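Substrate-binding protein (Synechococcus sp., PDB 6WPN) probably binds a sugar or oligosaccharide in the periplasm as the substrate-binding component of a transport system. Local coordinates at residues L321-G324 with T325-A328; P338-L341 with E342-S345. All coordinates share one frame; numbering follows the deposited sequence.

Contacts 1 and 2 each start a helix, one after the other along the chain, with centres about 8 Å apart. In both, a short polar side chain in the N-cap position takes the N-H three residues on: the amide oxygen of Asn323 in contact 1, the hydroxyl of Ser340 in contact 2. Contact 1 is the more buried. Its chemistry is also the more polar, because Gln327 reaches back to the loop carbonyl of Thr322. Contact 2, partly buried, adds an apolar patch of proline, alanine and leucine and opens to solvent at Glu342 and Ser345. Gln327 joins them: its OE1 probably accepts from the backbone N of Ser339, 2.8 Å away.

Contact 1: residues L321-G324 with T325-A328; sequences LTNG and TNQA
Gly324 and Thr325 lie in the first turn of helix 324-334, and the chain reaches them through a tight corner: Thr322 is the first residue to leave helical geometry after helix 311-321, and Asn323 already stands at the N-cap of the next helix. The new helix then closes by ordinary backbone bonds, from Gln327 N to Asn323 O (3.1 Å) and from Ala328 N to Gly324 O (3.0 Å). The first-turn N-H of Asn326 is met instead by a side chain. Asn323 holds CG between its own N and carbonyl carbon (chi1 67°), which folds the amide back over the helix start and brings OD1 to Asn326 N at 2.8 Å. Asparagine suits this place because its short arm ends in a carbonyl, standing in for the backbone acceptor that the first turn lacks. The Asn326 and Asn323 side chains cross obliquely, their amide planes 26° apart, but Asn326 ND2 donates to Phe320 O in the previous helix. Gln327, one carbon longer, reaches back to the corner, extended beyond CG: NE2 gives a nearly straight bond to Thr322 O (2.7 Å, 172° at the hydrogen), arriving above the carbonyl plane, while CG packs 3.6 Å from Thr322 CA. Thr322 turns its hydroxyl away from this bond, to Tyr119 OH and Ala318 O. Apolar Leu321 suits its buried place between Val48 and Leu49 of helix 42-55 and Leu302 of strand 295-303, Thr322 touches Ile137 and Trp139 of strand 137-149, and small Ala328 lets helix 341-352 come close at Ala343.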
loop_
_atom_site.group_PDB
_atom_site.type_symbol
_atom_site.label_atom_id
_atom_site.label_comp_id
_atom_site.label_asym_id
_atom_site.label_seq_id
_atom_site.Cartn_x
_atom_site.Cartn_y
_atom_site.Cartn_z
ATOM N N LEU A 321 16.291 6.732 -11.684
ATOM C CA LEU A 321 14.838 6.623 -11.630
ATOM C C LEU A 321 14.261 7.403 -10.460
ATOM O O LEU A 321 13.095 7.811 -10.504
ATOM C CB LEU A 321 14.423 5.155 -11.530
ATOM C CG LEU A 321 14.566 4.307 -12.794
ATOM C CD1 LEU A 321 14.360 2.833 -12.474
ATOM C CD2 LEU A 321 13.594 4.770 -13.869
ATOM N N THR A 322 15.054 7.620 -9.415
ATOM C CA THR A 322 14.578 8.254 -8.195
ATOM C C THR A 322 15.171 9.643 -7.978
ATOM O O THR A 322 15.141 10.151 -6.854
ATOM C CB THR A 322 14.879 7.359 -6.994
ATOM O OG1 THR A 322 16.298 7.201 -6.867
ATOM C CG2 THR A 322 14.240 5.993 -7.177
ATOM N N ASN A 323 15.685 10.285 -9.026
ATOM C CA ASN A 323 16.224 11.624 -8.839
ATOM C C ASN A 323 15.079 12.632 -8.775
ATOM O O ASN A 323 13.898 12.270 -8.812
ATOM C CB ASN A 323 17.221 11.974 -9.946
ATOM C CG ASN A 323 16.577 12.094 -11.322
ATOM O OD1 ASN A 323 15.355 12.049 -11.468
ATOM N ND2 ASN A 323 17.409 12.253 -12.340
ATOM N N GLY A 324 15.430 13.919 -8.709
ATOM C CA GLY A 324 14.411 14.949 -8.563
ATOM C C GLY A 324 13.497 15.034 -9.771
ATOM O O GLY A 324 12.271 15.073 -9.640
ATOM N N THR A 325 14.086 15.072 -10.969
ATOM C CA THR A 325 13.308 15.315 -12.178
ATOM C C THR A 325 12.374 14.151 -12.475
ATOM O O THR A 325 11.192 14.351 -12.779
ATOM C CB THR A 325 14.242 15.545 -13.365
ATOM O OG1 THR A 325 15.098 16.662 -13.097
ATOM C CG2 THR A 325 13.437 15.804 -14.634
ATOM N N ASN A 326 12.888 12.921 -12.400
ATOM C CA ASN A 326 12.065 11.766 -12.743
ATOM C C ASN A 326 10.982 11.517 -11.699
ATOM O O ASN A 326 9.852 11.151 -12.047
ATOM C CB ASN A 326 12.942 10.526 -12.926
ATOM C CG ASN A 326 13.874 10.637 -14.127
ATOM O OD1 ASN A 326 13.494 11.166 -15.174
ATOM N ND2 ASN A 326 15.091 10.118 -13.989
ATOM N N GLN A 327 11.297 11.709 -10.416
ATOM C CA GLN A 327 10.287 11.489 -9.386
ATOM C C GLN A 327 9.186 12.538 -9.455
ATOM O O GLN A 327 8.006 12.216 -9.280
ATOM C CB GLN A 327 10.936 11.476 -8.002
ATOM C CG GLN A 327 11.575 10.145 -7.646
ATOM C CD GLN A 327 11.581 9.881 -6.156
ATOM O OE1 GLN A 327 10.525 9.772 -5.535
ATOM N NE2 GLN A 327 12.772 9.778 -5.571
ATOM N N ALA A 328 9.548 13.795 -9.724
ATOM C CA ALA A 328 8.535 14.832 -9.886
ATOM C C ALA A 328 7.620 14.514 -11.060
ATOM O O ALA A 328 6.392 14.608 -10.951
ATOM C CB ALA A 328 9.201 16.197 -10.068
#

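Contact 2: residues P338-L341 with E342-S345; sequences PSSL and EALS
The hydroxyl of Ser340 accepts the backbone N-H of Ala343, a long bond at 3.3 Å between OG and N but a straight one, 173° at the hydrogen. Ser340 swings OG anti to its own N (chi1 164°), which puts the oxygen beside the carbonyl carbon, on the side of the first-turn N-H groups, while CB stays 3.8 Å from the methyl of Ala343. Beside this bond, Leu344 N donates to Ser340 O at 2.7 Å, so the serine serves the new helix with both its side chain and its carbonyl. One residue later the pattern is purely backbone, Ser345 N bonding to Leu341 O. This is an N-cap at the start of helix 341-352, where serine is apt because its hydroxyl, on a single carbon, can accept a first-turn N-H close to the backbone. Pro338, at the end of strand 337-338, packs its ring against that turn. Its CG lies against the Ala343-Leu344 backbone, 3.5 Å from Leu344 N, and 3.8 Å from Ala343 CB; the proline and leucine side chains meet at about a right angle. Alanine's small methyl lets the ring and the serine both come close, and the leucine branch extends the apolar patch, CD1 standing 4.2 Å from Pro338 CD. Glu342, poorly ordered, leads its extended chain away on the exposed side; its OE1 bonds a glycerol probably left from crystallisation. Farther out, Ser339 helps to hold the approach to the cap, its OG bonding Trp139 O and its backbone pairing with Leu120. Behind the apolar patch, helix 324-334 supplies Gln327 and Ala331 against Pro338.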
loop_
_atom_site.group_PDB
_atom_site.type_symbol
_atom_site.label_atom_id
_atom_site.label_comp_id
_atom_site.label_asym_id
_atom_site.label_seq_id
_atom_site.Cartn_x
_atom_site.Cartn_y
_atom_site.Cartn_z
ATOM N N PRO A 338 6.240 11.563 -4.194
ATOM C CA PRO A 338 7.627 11.121 -4.335
ATOM C C PRO A 338 8.344 11.084 -2.992
ATOM O O PRO A 338 7.906 11.669 -1.999
ATOM C CB PRO A 338 8.236 12.190 -5.251
ATOM C CG PRO A 338 7.480 13.438 -4.883
ATOM C CD PRO A 338 6.085 13.003 -4.474
ATOM N N SER A 339 9.469 10.367 -2.980
ATOM C CA SER A 339 10.341 10.333 -1.817
ATOM C C SER A 339 11.519 11.288 -1.943
ATOM O O SER A 339 12.282 11.440 -0.983
ATOM C CB SER A 339 10.849 8.905 -1.575
ATOM O OG SER A 339 11.578 8.428 -2.694
ATOM N N SER A 340 11.677 11.935 -3.095
ATOM C CA SER A 340 12.710 12.942 -3.276
ATOM C C SER A 340 12.268 14.255 -2.652
ATOM O O SER A 340 11.151 14.718 -2.895
ATOM C CB SER A 340 12.994 13.139 -4.764
ATOM O OG SER A 340 13.714 14.337 -5.000
ATOM N N LEU A 341 13.159 14.867 -1.867
ATOM C CA LEU A 341 12.850 16.154 -1.246
ATOM C C LEU A 341 12.601 17.226 -2.299
ATOM O O LEU A 341 11.653 18.014 -2.183
ATOM C CB LEU A 341 13.982 16.571 -0.307
ATOM C CG LEU A 341 14.131 15.686 0.932
ATOM C CD1 LEU A 341 15.337 16.099 1.754
ATOM C CD2 LEU A 341 12.854 15.713 1.768
ATOM N N GLU A 342 13.447 17.271 -3.331
ATOM C CA GLU A 342 13.276 18.246 -4.402
ATOM C C GLU A 342 11.929 18.065 -5.090
ATOM O O GLU A 342 11.190 19.030 -5.305
ATOM C CB GLU A 342 14.402 18.090 -5.424
ATOM C CG GLU A 342 15.780 18.457 -4.918
ATOM C CD GLU A 342 16.866 18.218 -5.938
ATOM O OE1 GLU A 342 16.591 17.592 -6.983
ATOM O OE2 GLU A 342 18.002 18.670 -5.687
ATOM N N ALA A 343 11.595 16.821 -5.441
ATOM C CA ALA A 343 10.340 16.545 -6.129
ATOM C C ALA A 343 9.138 16.731 -5.210
ATOM O O ALA A 343 8.099 17.251 -5.635
ATOM C CB ALA A 343 10.364 15.130 -6.703
ATOM N N LEU A 344 9.259 16.312 -3.948
ATOM C CA LEU A 344 8.152 16.455 -3.007
ATOM C C LEU A 344 7.802 17.920 -2.788
ATOM O O LEU A 344 6.623 18.295 -2.792
ATOM C CB LEU A 344 8.501 15.787 -1.677
ATOM C CG LEU A 344 7.475 15.916 -0.550
ATOM C CD1 LEU A 344 6.147 15.284 -0.948
ATOM C CD2 LEU A 344 8.006 15.303 0.738
ATOM N N SER A 345 8.815 18.760 -2.573
ATOM C CA SER A 345 8.567 20.189 -2.427
ATOM C C SER A 345 8.030 20.793 -3.718
ATOM O O SER A 345 7.151 21.658 -3.688
ATOM C CB SER A 345 9.842 20.906 -1.989
ATOM O OG SER A 345 9.579 22.273 -1.728
#